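Local coordinates for putative aliphatic sulfonates-binding protein (Escherichia coli, PDB 2X26), which probably serves as the periplasmic solute-binding component of an ABC transport system that takes up aliphatic sulfonates, at residues A[258-262]-A[277-281]; A[78-83]-A[245-251]. Residues are numbered along the deposited sequence.

Interaction 1. Residues A[258-262]-A[277-281]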
loop_
_atom_site.group_PDB
_atom_site.type_symbol
_atom_site.label_atom_id
_atom_site.label_comp_id
_atom_site.label_asym_id
_atom_site.label_seq_id
_atom_site.Cartn_x
_atom_site.Cartn_y
_atom_site.Cartn_z
ATOM N N ALA A 258 7.465 -9.349 8.846
ATOM C CA ALA A 258 8.537 -8.462 9.282
ATOM C C ALA A 258 9.844 -8.817 8.613
ATOM O O ALA A 258 10.580 -7.920 8.219
ATOM C CB ALA A 258 8.727 -8.550 10.800
ATOM N N ALA A 259 10.160 -10.120 8.576
ATOM C CA ALA A 259 11.379 -10.605 7.961
ATOM C C ALA A 259 11.409 -10.287 6.482
ATOM O O ALA A 259 12.484 -9.953 5.946
ATOM C CB ALA A 259 11.548 -12.124 8.194
ATOM N N LEU A 260 10.262 -10.419 5.795
ATOM C CA LEU A 260 10.245 -10.062 4.337
ATOM C C LEU A 260 10.479 -8.579 4.158
ATOM O O LEU A 260 11.193 -8.159 3.238
ATOM C CB LEU A 260 8.949 -10.455 3.611
ATOM C CG LEU A 260 8.680 -11.952 3.613
ATOM C CD1 LEU A 260 7.193 -12.220 3.336
ATOM C CD2 LEU A 260 9.595 -12.631 2.566
ATOM N N GLN A 261 9.865 -7.776 5.032
ATOM C CA GLN A 261 10.033 -6.300 4.911
ATOM C C GLN A 261 11.490 -5.962 5.232
ATOM O O GLN A 261 12.072 -5.055 4.606
ATOM C CB GLN A 261 9.044 -5.543 5.810
ATOM C CG GLN A 261 9.098 -4.022 5.743
ATOM C CD GLN A 261 8.588 -3.442 4.464
ATOM O OE1 GLN A 261 8.356 -4.133 3.469
ATOM N NE2 GLN A 261 8.332 -2.159 4.505
ATOM N N GLN A 262 12.096 -6.703 6.173
ATOM C CA GLN A 262 13.515 -6.422 6.513
ATOM C C GLN A 262 14.403 -6.703 5.313
ATOM O O GLN A 262 15.321 -5.898 5.017
ATOM C CB GLN A 262 13.992 -7.226 7.732
ATOM C CG GLN A 262 15.420 -6.826 8.227
ATOM C CD GLN A 262 15.481 -5.380 8.660
ATOM O OE1 GLN A 262 14.848 -5.003 9.652
ATOM N NE2 GLN A 262 16.241 -4.548 7.926
ATOM N N LYS A 277 20.493 1.406 7.121
ATOM C CA LYS A 277 19.823 0.145 7.394
ATOM C C LYS A 277 18.725 0.493 8.395
ATOM O O LYS A 277 18.878 1.424 9.186
ATOM C CB LYS A 277 20.830 -0.887 7.936
ATOM C CG LYS A 277 20.562 -2.318 7.479
ATOM C CD LYS A 277 21.530 -3.290 8.118
ATOM C CE LYS A 277 21.149 -4.757 7.821
ATOM N NZ LYS A 277 19.834 -5.217 8.414
ATOM N N VAL A 278 17.580 -0.152 8.314
ATOM C CA VAL A 278 16.510 0.145 9.274
ATOM C C VAL A 278 16.286 -1.118 10.124
ATOM O O VAL A 278 16.523 -2.221 9.657
ATOM C CB VAL A 278 15.184 0.564 8.554
ATOM C CG1 VAL A 278 14.054 0.957 9.565
ATOM C CG2 VAL A 278 15.442 1.704 7.608
ATOM N N ASP A 279 15.828 -0.959 11.354
ATOM C CA ASP A 279 15.418 -2.104 12.148
ATOM C C ASP A 279 13.893 -2.232 11.993
ATOM O O ASP A 279 13.145 -1.655 12.788
ATOM C CB ASP A 279 15.771 -1.859 13.625
ATOM C CG ASP A 279 15.455 -3.061 14.518
ATOM O OD1 ASP A 279 14.895 -4.066 14.014
ATOM O OD2 ASP A 279 15.780 -3.008 15.727
ATOM N N ILE A 280 13.415 -2.963 10.981
ATOM C CA ILE A 280 11.973 -2.969 10.717
ATOM C C ILE A 280 11.160 -3.448 11.927
ATOM O O ILE A 280 10.083 -2.899 12.205
ATOM C CB ILE A 280 11.597 -3.856 9.472
ATOM C CG1 ILE A 280 12.209 -3.243 8.204
ATOM C CG2 ILE A 280 10.020 -4.121 9.364
ATOM C CD1 ILE A 280 11.660 -1.857 7.925
ATOM N N ARG A 281 11.679 -4.452 12.646
ATOM C CA ARG A 281 10.929 -4.984 13.763
ATOM C C ARG A 281 10.657 -3.958 14.865
ATOM O O ARG A 281 9.639 -4.060 15.520
ATOM C CB ARG A 281 11.603 -6.221 14.348
ATOM C CG ARG A 281 11.469 -7.424 13.391
ATOM C CD ARG A 281 12.512 -8.440 13.752
ATOM N NE ARG A 281 12.546 -9.585 12.858
ATOM C CZ ARG A 281 13.356 -9.708 11.804
ATOM N NH1 ARG A 281 14.184 -8.724 11.464
ATOM N NH2 ARG A 281 13.336 -10.826 11.095
HETATM O O HOH W 1 14.237 -6.204 12.017
#
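The extended residues 277-279 run past Gln262 and turn at Ile280 into the start of a 3-10 segment, lying against one side of helix 255-270. Lys277 reaches with its aliphatic chain toward Gln262 (NZ to Gln262 NE2 3.7 Å), but its ammonium forms a salt bridge with Asp266, one turn further along the helix. Val278 offers its carbonyl: Gln262 NE2 donates to Val278 O at 2.9 Å, while the Val278 side chain packs on Gln68 and Ala69 of helix 62-69. At Asp279 the carboxylate stays 4.5 Å from Gln262 (OD1 to OE1), and water 1 bridges these two oxygens. Ile280 N donates to Gln262 OE1 at 2.8 Å, so one carboxamide satisfies two backbone groups of the returning chain. Helix and return belong to the lobe of this type 2 periplasmic binding-protein fold that holds strand 74-80, and pack on helix 62-69. The Ile280 side chain is the apolar centre, its CG2 lying 3.7 Å from Gln261 CG and 4.0 Å from Ala258 O. Arg281 CG touches Ala258 CB at 3.9 Å and the guanidinium presents a face to Ala259 N; Arg281 N and NH1 both donate to water 1.

Interaction 2. Residues A[78-83]-A[245-251]; sequences GVEPPK and RPPTTIK. With GOL (glycerol), chain C.
Residues 78-83 and 245-251 run nearly antiparallel, their end-to-end directions 160° apart, both largely extended. CA atoms pair Gly78 with Lys251 (5.3 Å), Glu80 with Ile250 (4.9 Å) and Lys83 with Arg245 (5.6 Å). A single antiparallel bridge, a hydrogen-bonded pair, joins Val79 to Lys251: Val79 N donates to Lys251 O at 2.9 Å and Lys251 N to Val79 O at 3.1 Å. Three CA-H...O contacts accompany it: Gly78 CA to Lys251 O (3.3 Å), Ile250 CA to Val79 O (3.4 Å) and Glu80 CA to Thr249 O (3.3 Å). Beyond Glu80 the pairing stops: Pro81 and Pro82 face a segment holding Pro246 and Pro247, all four without an amide proton. Pro81 CB lies 4.2 Å from Pro246 CG, ring to ring, and Pro81 CG 3.7 Å from Pro247 O, ring to carbonyl. Water 2 joins Val79 O (2.7 Å) to Thr249 OG1 (2.9 Å).

Glu80 (chi1 m, chi2 t) lays CG on Ile250 CG1 (3.7 Å); its carboxylate is hydrogen-bonded to Tyr188 and Ser186. Lys83 CD meets Arg245 CG at 3.7 Å. Arg245, salt-bridged to Asp213, donates from NH2 to glycerol O3 at 2.7 Å; glycerol O1 donates to Glu80 OE1 at 3.0 Å. Water 3 links Lys83 NZ (3.0 Å), Arg245 NE (2.7 Å) and the glycerol.

In this two-lobed periplasmic-binding-protein fold, strand 74-80 is an outermost strand of its sheet, and the later chain adds a short edge pairing. One end is held by direct main-chain hydrogen bonds, while the charged groups meet through one water and a glycerol, probably from the crystallisation liquor.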
loop_
_atom_site.group_PDB
_atom_site.type_symbol
_atom_site.label_atom_id
_atom_site.label_comp_id
_atom_site.label_asym_id
_atom_site.label_seq_id
_atom_site.Cartn_x
_atom_site.Cartn_y
_atom_site.Cartn_z
ATOM N N GLY A 78 -0.816 -2.538 10.553
ATOM C CA GLY A 78 -1.577 -3.608 9.887
ATOM C C GLY A 78 -0.962 -3.914 8.548
ATOM O O GLY A 78 -0.340 -3.053 7.928
ATOM N N VAL A 79 -1.205 -5.122 8.054
ATOM C CA VAL A 79 -0.688 -5.516 6.713
ATOM C C VAL A 79 -1.781 -6.276 5.938
ATOM O O VAL A 79 -2.626 -6.995 6.513
ATOM C CB VAL A 79 0.614 -6.392 6.821
ATOM C CG1 VAL A 79 0.347 -7.715 7.628
ATOM C CG2 VAL A 79 1.233 -6.676 5.428
ATOM N N GLU A 80 -1.812 -6.047 4.633
ATOM C CA GLU A 80 -2.722 -6.763 3.694
ATOM C C GLU A 80 -1.868 -7.712 2.855
ATOM O O GLU A 80 -0.670 -7.453 2.662
ATOM C CB GLU A 80 -3.341 -5.744 2.743
ATOM C CG GLU A 80 -4.212 -4.764 3.446
ATOM C CD GLU A 80 -4.649 -3.533 2.660
ATOM O OE1 GLU A 80 -3.841 -2.712 2.126
ATOM O OE2 GLU A 80 -5.846 -3.285 2.716
ATOM N N PRO A 81 -2.487 -8.747 2.262
ATOM C CA PRO A 81 -1.681 -9.707 1.480
ATOM C C PRO A 81 -1.074 -9.054 0.260
ATOM O O PRO A 81 -1.618 -8.108 -0.246
ATOM C CB PRO A 81 -2.703 -10.761 1.031
ATOM C CG PRO A 81 -3.935 -10.557 1.972
ATOM C CD PRO A 81 -3.925 -9.083 2.293
ATOM N N PRO A 82 0.033 -9.590 -0.225
ATOM C CA PRO A 82 0.584 -9.095 -1.462
ATOM C C PRO A 82 -0.335 -9.386 -2.672
ATOM O O PRO A 82 -1.189 -10.264 -2.599
ATOM C CB PRO A 82 1.865 -9.939 -1.642
ATOM C CG PRO A 82 1.729 -11.097 -0.846
ATOM C CD PRO A 82 0.714 -10.804 0.246
ATOM N N LYS A 83 -0.112 -8.635 -3.749
ATOM C CA LYS A 83 -0.904 -8.792 -4.977
ATOM C C LYS A 83 0.046 -9.155 -6.093
ATOM O O LYS A 83 0.314 -8.327 -6.962
ATOM C CB LYS A 83 -1.611 -7.462 -5.336
ATOM C CG LYS A 83 -2.603 -6.940 -4.280
ATOM C CD LYS A 83 -3.519 -5.797 -4.864
ATOM C CE LYS A 83 -2.816 -4.766 -5.803
ATOM N NZ LYS A 83 -3.712 -3.976 -6.808
ATOM N N ARG A 245 -6.552 -9.110 -7.713
ATOM C CA ARG A 245 -6.357 -8.990 -6.251
ATOM C C ARG A 245 -6.795 -10.236 -5.535
ATOM O O ARG A 245 -7.808 -10.874 -5.937
ATOM C CB ARG A 245 -7.227 -7.869 -5.702
ATOM C CG ARG A 245 -6.821 -6.501 -6.270
ATOM C CD ARG A 245 -7.868 -5.519 -5.811
ATOM N NE ARG A 245 -7.552 -5.004 -4.482
ATOM C CZ ARG A 245 -8.320 -5.078 -3.393
ATOM N NH1 ARG A 245 -9.494 -5.735 -3.386
ATOM N NH2 ARG A 245 -7.858 -4.479 -2.276
ATOM N N PRO A 246 -6.034 -10.638 -4.519
ATOM C CA PRO A 246 -6.496 -11.758 -3.712
ATOM C C PRO A 246 -7.576 -11.275 -2.728
ATOM O O PRO A 246 -7.761 -10.068 -2.561
ATOM C CB PRO A 246 -5.219 -12.138 -2.919
ATOM C CG PRO A 246 -4.558 -10.869 -2.695
ATOM C CD PRO A 246 -4.777 -10.062 -3.986
ATOM N N PRO A 247 -8.281 -12.206 -2.051
ATOM C CA PRO A 247 -9.161 -11.717 -0.983
ATOM C C PRO A 247 -8.335 -10.940 0.052
ATOM O O PRO A 247 -7.223 -11.371 0.408
ATOM C CB PRO A 247 -9.711 -13.029 -0.369
ATOM C CG PRO A 247 -9.695 -14.009 -1.551
ATOM C CD PRO A 247 -8.370 -13.676 -2.222
ATOM N N THR A 248 -8.822 -9.783 0.481
ATOM C CA THR A 248 -8.049 -8.952 1.372
ATOM C C THR A 248 -8.321 -9.336 2.804
ATOM O O THR A 248 -9.457 -9.688 3.159
ATOM C CB THR A 248 -8.468 -7.513 1.197
ATOM O OG1 THR A 248 -7.973 -7.091 -0.069
ATOM C CG2 THR A 248 -7.873 -6.583 2.312
ATOM N N THR A 249 -7.267 -9.349 3.609
ATOM C CA THR A 249 -7.383 -9.424 5.051
ATOM C C THR A 249 -6.523 -8.254 5.551
ATOM O O THR A 249 -5.627 -7.829 4.869
ATOM C CB THR A 249 -6.849 -10.756 5.613
ATOM O OG1 THR A 249 -5.483 -10.967 5.192
ATOM C CG2 THR A 249 -7.733 -11.965 5.122
ATOM N N ILE A 250 -6.849 -7.699 6.701
ATOM C CA ILE A 250 -5.918 -6.788 7.386
ATOM C C ILE A 250 -5.597 -7.409 8.758
ATOM O O ILE A 250 -6.508 -7.703 9.564
ATOM C CB ILE A 250 -6.457 -5.378 7.528
ATOM C CG1 ILE A 250 -6.783 -4.836 6.113
ATOM C CG2 ILE A 250 -5.340 -4.478 8.142
ATOM C CD1 ILE A 250 -7.725 -3.675 6.063
ATOM N N LYS A 251 -4.316 -7.678 8.967
ATOM C CA LYS A 251 -3.849 -8.385 10.150
ATOM C C LYS A 251 -2.707 -7.663 10.841
ATOM O O LYS A 251 -1.973 -6.895 10.239
ATOM C CB LYS A 251 -3.342 -9.787 9.719
ATOM C CG LYS A 251 -4.368 -10.658 9.013
ATOM C CD LYS A 251 -3.714 -12.020 8.653
ATOM C CE LYS A 251 -4.674 -12.956 7.922
ATOM N NZ LYS A 251 -4.135 -14.337 8.032
HETATM C C1 GOL C . -5.448 -1.595 -0.997
HETATM O O1 GOL C . -5.140 -0.859 0.188
HETATM C C2 GOL C . -4.160 -2.191 -1.571
HETATM O O2 GOL C . -3.885 -1.796 -2.956
HETATM C C3 GOL C . -4.557 -3.658 -1.418
HETATM O O3 GOL C . -5.243 -4.073 -2.571
HETATM O O HOH W 2 -3.064 -9.649 5.944
HETATM O O HOH W 3 -5.648 -3.080 -4.696
#

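Overall arrangement
Both contacts involve the later part of the chain, on either side of the start of helix 255-270: residues 245-251 precede it, while interaction 1 joins that helix to the chain that follows it. Their centres lie 18 Å apart and their nearest atoms about 7 Å, without touching. Interaction 2 is a surface contact yet closer to the centre of the chain, bringing together residues distant in sequence through main-chain hydrogen bonds and prolines; interaction 1 is local and partly buried, with a glutamine side chain supplying its direct hydrogen bonds. Strand 74-80 relates them: Gln261 NE2 of interaction 1 hydrogen-bonds Asp61 O and Tyr76 OH, the latter on the strand that supplies Val79.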